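Local coordinates for SusD superfamily protein (Bacteroides thetaiotaomicron, PDB 3MCX), which is of uncharacterised function but, as an outer-membrane member of the SusD family, probably takes part in capturing glycans at the cell surface, at residues S36-D50 against P267-Y280. Sequence-based numbering, arbitrary orientation.
Sequences SGHSYYGDNYWYYGD and PSGGTGGEGAPMVY
Gly42 and Ala276 supply the direct hydrogen bond between the two segments: Ala276 N donates to Gly42 O (2.9 Å, 163° at the hydrogen), lying in the carbonyl plane. Gly275 CA adds a CH...O contact to the same oxygen. Three water bridges extend this polar seam. One water donates to both Asp43 OD2 and Thr271 O; a second takes the proton of Tyr47 OH, in the plane of that ring, and donates to Glu274 O and Glu274 OE1, the latter also salt-bridged to Arg67. A third links Asp50 OD2, itself held by the backbone N of Gly418, to Tyr280 OH, where carboxylate and ring planes stand 74° apart. Each segment places its N-cap residue here, Asp43 before helix 44-51 and Gly275 before helix 276-279, their CA atoms 4.7 Å apart, so two helix starts meet in the helix-rich SusD fold. Asp43 organises its own loop: OD1 accepts Ser39 N through its syn lone pair and Asn44 N through its anti one, while OD2 receives His38 ND1 at 2.6 Å, nearly in the imidazole plane. An alanine at this position is likely to leave His38 ND1 and Ser39 N without their acceptor and to free the imidazole to turn beside Glu274 CB. Apolar contacts close the interface. Trp46, its CG anti to the backbone N (chi1 -169°), lays one indole face over the methyl of Ala276, Ala276 CB lying 3.8 Å from the centroid of the Trp46 five-membered ring, a CH-pi contact. Farther out on the indole, CH2 meets Pro277 CG at 3.5 Å, and Phe338 packs edge-to-face with the Trp46 ring. Tyr47 turns a ring edge to Ala276, CD2 lying 3.9 Å from CB.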
loop_
_atom_site.group_PDB
_atom_site.type_symbol
_atom_site.label_atom_id
_atom_site.label_comp_id
_atom_site.label_asym_id
_atom_site.label_seq_id
_atom_site.Cartn_x
_atom_site.Cartn_y
_atom_site.Cartn_z
ATOM N N SER A 36 -8.267 -8.822 -3.076
ATOM C CA SER A 36 -8.317 -8.863 -1.624
ATOM C C SER A 36 -7.691 -10.133 -1.061
ATOM O O SER A 36 -7.487 -10.248 0.156
ATOM C CB SER A 36 -9.769 -8.770 -1.145
ATOM O OG SER A 36 -10.419 -9.986 -1.309
ATOM N N GLY A 37 -7.350 -11.072 -1.940
ATOM C CA GLY A 37 -6.896 -12.363 -1.548
ATOM C C GLY A 37 -5.421 -12.490 -1.186
ATOM O O GLY A 37 -4.612 -11.553 -1.265
ATOM N N HIS A 38 -5.088 -13.680 -0.729
ATOM C CA HIS A 38 -3.735 -14.043 -0.445
ATOM C C HIS A 38 -2.842 -13.776 -1.657
ATOM O O HIS A 38 -3.225 -14.070 -2.791
ATOM C CB HIS A 38 -3.727 -15.498 0.028
ATOM C CG HIS A 38 -2.370 -16.079 0.277
ATOM N ND1 HIS A 38 -1.431 -15.467 1.089
ATOM C CD2 HIS A 38 -1.832 -17.255 -0.119
ATOM C CE1 HIS A 38 -0.349 -16.234 1.137
ATOM N NE2 HIS A 38 -0.563 -17.314 0.405
ATOM N N SER A 39 -1.675 -13.200 -1.364
ATOM C CA SER A 39 -0.605 -12.911 -2.313
ATOM C C SER A 39 -0.818 -11.608 -3.048
ATOM O O SER A 39 0.084 -11.176 -3.764
ATOM C CB SER A 39 -0.327 -14.065 -3.291
ATOM O OG SER A 39 -0.219 -15.328 -2.633
ATOM N N TYR A 40 -1.974 -10.974 -2.877
ATOM C CA TYR A 40 -2.156 -9.614 -3.344
ATOM C C TYR A 40 -2.335 -8.686 -2.115
ATOM O O TYR A 40 -1.447 -8.627 -1.294
ATOM C CB TYR A 40 -3.278 -9.513 -4.381
ATOM C CG TYR A 40 -3.236 -8.266 -5.290
ATOM C CD1 TYR A 40 -2.542 -7.109 -4.926
ATOM C CD2 TYR A 40 -3.901 -8.261 -6.517
ATOM C CE1 TYR A 40 -2.521 -5.998 -5.726
ATOM C CE2 TYR A 40 -3.884 -7.118 -7.328
ATOM C CZ TYR A 40 -3.192 -6.007 -6.905
ATOM O OH TYR A 40 -3.182 -4.879 -7.705
ATOM N N TYR A 41 -3.478 -8.014 -1.974
ATOM C CA TYR A 41 -3.618 -7.069 -0.867
ATOM C C TYR A 41 -3.935 -7.753 0.476
ATOM O O TYR A 41 -3.838 -7.104 1.521
ATOM C CB TYR A 41 -4.685 -6.041 -1.186
ATOM C CG TYR A 41 -4.269 -4.889 -2.046
ATOM C CD1 TYR A 41 -3.342 -3.975 -1.607
ATOM C CD2 TYR A 41 -4.833 -4.705 -3.289
ATOM C CE1 TYR A 41 -2.993 -2.860 -2.373
ATOM C CE2 TYR A 41 -4.485 -3.598 -4.064
ATOM C CZ TYR A 41 -3.566 -2.687 -3.620
ATOM O OH TYR A 41 -3.243 -1.580 -4.393
ATOM N N GLY A 42 -4.290 -9.032 0.480
ATOM C CA GLY A 42 -4.456 -9.758 1.736
ATOM C C GLY A 42 -3.240 -9.679 2.641
ATOM O O GLY A 42 -3.368 -9.700 3.870
ATOM N N ASP A 43 -2.048 -9.668 2.040
ATOM C CA ASP A 43 -0.792 -9.852 2.793
ATOM C C ASP A 43 0.403 -9.207 2.114
ATOM O O ASP A 43 0.810 -8.126 2.553
ATOM C CB ASP A 43 -0.592 -11.323 3.197
ATOM C CG ASP A 43 -1.103 -12.273 2.139
ATOM O OD1 ASP A 43 -0.775 -12.049 0.973
ATOM O OD2 ASP A 43 -1.794 -13.256 2.489
ATOM N N ASN A 44 0.975 -9.821 1.081
ATOM C CA ASN A 44 2.262 -9.341 0.587
ATOM C C ASN A 44 2.270 -7.857 0.202
ATOM O O ASN A 44 3.185 -7.134 0.617
ATOM C CB ASN A 44 2.746 -10.203 -0.569
ATOM C CG ASN A 44 2.996 -11.616 -0.132
ATOM O OD1 ASN A 44 2.054 -12.383 0.087
ATOM N ND2 ASN A 44 4.295 -12.002 -0.019
ATOM N N TYR A 45 1.262 -7.389 -0.533
ATOM C CA TYR A 45 1.250 -5.984 -0.966
ATOM C C TYR A 45 0.768 -5.024 0.146
ATOM O O TYR A 45 0.811 -3.793 -0.022
ATOM C CB TYR A 45 0.459 -5.799 -2.248
ATOM C CG TYR A 45 1.129 -6.408 -3.468
ATOM C CD1 TYR A 45 0.997 -7.754 -3.766
ATOM C CD2 TYR A 45 1.885 -5.623 -4.318
ATOM C CE1 TYR A 45 1.594 -8.301 -4.893
ATOM C CE2 TYR A 45 2.482 -6.177 -5.454
ATOM C CZ TYR A 45 2.322 -7.496 -5.726
ATOM O OH TYR A 45 2.897 -8.044 -6.852
ATOM N N TRP A 46 0.252 -5.593 1.229
ATOM C CA TRP A 46 -0.160 -4.811 2.391
ATOM C C TRP A 46 1.069 -4.491 3.227
ATOM O O TRP A 46 1.372 -3.315 3.476
ATOM C CB TRP A 46 -1.239 -5.579 3.158
ATOM C CG TRP A 46 -1.949 -4.812 4.226
ATOM C CD1 TRP A 46 -1.525 -3.695 4.870
ATOM C CD2 TRP A 46 -3.207 -5.183 4.812
ATOM N NE1 TRP A 46 -2.486 -3.326 5.823
ATOM C CE2 TRP A 46 -3.508 -4.241 5.801
ATOM C CE3 TRP A 46 -4.118 -6.238 4.589
ATOM C CZ2 TRP A 46 -4.690 -4.301 6.560
ATOM C CZ3 TRP A 46 -5.287 -6.296 5.347
ATOM C CH2 TRP A 46 -5.558 -5.342 6.319
ATOM N N TYR A 47 1.802 -5.507 3.650
ATOM C CA TYR A 47 2.888 -5.268 4.597
ATOM C C TYR A 47 4.260 -5.044 3.994
ATOM O O TYR A 47 5.184 -4.612 4.697
ATOM C CB TYR A 47 2.917 -6.323 5.708
ATOM C CG TYR A 47 3.041 -7.764 5.268
ATOM C CD1 TYR A 47 4.150 -8.215 4.543
ATOM C CD2 TYR A 47 2.128 -8.714 5.670
ATOM C CE1 TYR A 47 4.277 -9.575 4.161
ATOM C CE2 TYR A 47 2.233 -10.041 5.320
ATOM C CZ TYR A 47 3.311 -10.468 4.555
ATOM O OH TYR A 47 3.420 -11.809 4.197
ATOM N N TYR A 48 4.440 -5.269 2.674
ATOM C CA TYR A 48 5.740 -5.009 2.033
ATOM C C TYR A 48 6.262 -3.608 2.304
ATOM O O TYR A 48 7.407 -3.455 2.754
ATOM C CB TYR A 48 5.655 -5.280 0.535
ATOM C CG TYR A 48 6.936 -5.014 -0.240
ATOM C CD1 TYR A 48 7.980 -5.908 -0.235
ATOM C CD2 TYR A 48 7.106 -3.829 -0.967
ATOM C CE1 TYR A 48 9.138 -5.672 -0.961
ATOM C CE2 TYR A 48 8.270 -3.579 -1.683
ATOM C CZ TYR A 48 9.278 -4.507 -1.660
ATOM O OH TYR A 48 10.435 -4.292 -2.360
ATOM N N GLY A 49 5.418 -2.611 2.128
ATOM C CA GLY A 49 5.831 -1.223 2.259
ATOM C C GLY A 49 6.053 -0.771 3.683
ATOM O O GLY A 49 6.489 0.356 3.909
ATOM N N ASP A 50 5.765 -1.624 4.661
ATOM C CA ASP A 50 6.125 -1.374 6.044
ATOM C C ASP A 50 7.393 -2.129 6.455
ATOM O O ASP A 50 8.344 -1.517 6.922
ATOM C CB ASP A 50 4.947 -1.720 6.924
ATOM C CG ASP A 50 3.800 -0.771 6.706
ATOM O OD1 ASP A 50 3.943 0.413 7.111
ATOM O OD2 ASP A 50 2.792 -1.203 6.130
ATOM N N PRO A 267 -13.244 -13.583 1.305
ATOM C CA PRO A 267 -12.784 -14.932 0.975
ATOM C C PRO A 267 -13.173 -15.910 2.081
ATOM O O PRO A 267 -13.425 -15.524 3.242
ATOM C CB PRO A 267 -11.260 -14.787 0.903
ATOM C CG PRO A 267 -10.992 -13.262 0.724
ATOM C CD PRO A 267 -12.132 -12.624 1.463
ATOM N N SER A 268 -13.246 -17.187 1.724
ATOM C CA SER A 268 -13.501 -18.207 2.717
ATOM C C SER A 268 -12.384 -18.109 3.766
ATOM O O SER A 268 -11.213 -18.168 3.412
ATOM C CB SER A 268 -13.488 -19.585 2.063
ATOM O OG SER A 268 -13.846 -20.545 3.021
ATOM N N GLY A 269 -12.741 -17.929 5.036
ATOM C CA GLY A 269 -11.735 -17.745 6.102
ATOM C C GLY A 269 -11.214 -16.321 6.253
ATOM O O GLY A 269 -10.225 -16.071 6.974
ATOM N N GLY A 270 -11.868 -15.373 5.575
ATOM C CA GLY A 270 -11.450 -13.977 5.644
ATOM C C GLY A 270 -10.067 -13.835 5.032
ATOM O O GLY A 270 -9.757 -14.493 4.037
ATOM N N THR A 271 -9.222 -13.003 5.620
ATOM C CA THR A 271 -7.862 -12.847 5.096
ATOM C C THR A 271 -6.909 -13.952 5.590
ATOM O O THR A 271 -5.752 -14.000 5.188
ATOM C CB THR A 271 -7.288 -11.480 5.405
ATOM O OG1 THR A 271 -7.392 -11.220 6.809
ATOM C CG2 THR A 271 -8.000 -10.360 4.577
ATOM N N GLY A 272 -7.395 -14.868 6.424
ATOM C CA GLY A 272 -6.618 -16.053 6.764
ATOM C C GLY A 272 -5.460 -15.808 7.714
ATOM O O GLY A 272 -5.202 -14.687 8.150
ATOM N N GLY A 273 -4.731 -16.881 8.005
ATOM C CA GLY A 273 -3.563 -16.797 8.862
ATOM C C GLY A 273 -2.432 -15.991 8.273
ATOM O O GLY A 273 -1.723 -15.321 8.998
ATOM N N GLU A 274 -2.272 -16.025 6.948
ATOM C CA GLU A 274 -1.217 -15.251 6.289
ATOM C C GLU A 274 -1.584 -13.805 6.120
ATOM O O GLU A 274 -0.745 -12.973 5.805
ATOM C CB GLU A 274 -0.844 -15.857 4.923
ATOM C CG GLU A 274 -0.238 -17.225 4.995
ATOM C CD GLU A 274 1.183 -17.289 5.527
ATOM O OE1 GLU A 274 1.803 -16.250 5.767
ATOM O OE2 GLU A 274 1.677 -18.440 5.734
ATOM N N GLY A 275 -2.867 -13.466 6.285
ATOM C CA GLY A 275 -3.259 -12.089 6.099
ATOM C C GLY A 275 -2.546 -11.140 7.041
ATOM O O GLY A 275 -2.215 -11.480 8.167
ATOM N N ALA A 276 -2.323 -9.912 6.578
ATOM C CA ALA A 276 -1.603 -8.950 7.398
ATOM C C ALA A 276 -2.169 -8.816 8.797
ATOM O O ALA A 276 -1.398 -8.705 9.734
ATOM C CB ALA A 276 -1.462 -7.566 6.700
ATOM N N PRO A 277 -3.500 -8.747 8.955
ATOM C CA PRO A 277 -4.031 -8.572 10.301
ATOM C C PRO A 277 -3.599 -9.694 11.264
ATOM O O PRO A 277 -3.251 -9.414 12.418
ATOM C CB PRO A 277 -5.540 -8.491 10.077
ATOM C CG PRO A 277 -5.634 -7.820 8.737
ATOM C CD PRO A 277 -4.529 -8.511 7.924
HETATM N N MSE A 278 -3.577 -10.947 10.811
HETATM C CA MSE A 278 -3.107 -12.040 11.641
HETATM C C MSE A 278 -1.593 -11.986 11.827
HETATM O O MSE A 278 -1.081 -12.362 12.880
HETATM C CB MSE A 278 -3.546 -13.400 11.085
HETATM C CG MSE A 278 -4.989 -13.707 11.387
HETATM SE SE MSE A 278 -5.533 -13.623 13.244
HETATM C CE MSE A 278 -4.219 -14.794 13.968
ATOM N N VAL A 279 -0.885 -11.513 10.809
ATOM C CA VAL A 279 0.570 -11.422 10.932
ATOM C C VAL A 279 0.983 -10.295 11.895
ATOM O O VAL A 279 2.042 -10.376 12.512
ATOM C CB VAL A 279 1.236 -11.379 9.532
ATOM C CG1 VAL A 279 2.803 -11.306 9.622
ATOM C CG2 VAL A 279 0.775 -12.611 8.733
ATOM N N TYR A 280 0.109 -9.317 12.095
ATOM C CA TYR A 280 0.302 -8.296 13.142
ATOM C C TYR A 280 -0.283 -8.712 14.494
ATOM O O TYR A 280 -0.118 -7.992 15.477
ATOM C CB TYR A 280 -0.427 -6.983 12.727
ATOM C CG TYR A 280 0.330 -6.073 11.789
ATOM C CD1 TYR A 280 1.440 -5.354 12.236
ATOM C CD2 TYR A 280 -0.085 -5.891 10.465
ATOM C CE1 TYR A 280 2.151 -4.497 11.395
ATOM C CE2 TYR A 280 0.625 -5.045 9.615
ATOM C CZ TYR A 280 1.738 -4.366 10.081
ATOM O OH TYR A 280 2.443 -3.566 9.214
HETATM O O HOH W 1 -4.555 -13.216 2.843
HETATM O O HOH W 2 1.762 -13.570 5.191
HETATM O O HOH W 3 1.387 -3.440 6.794
#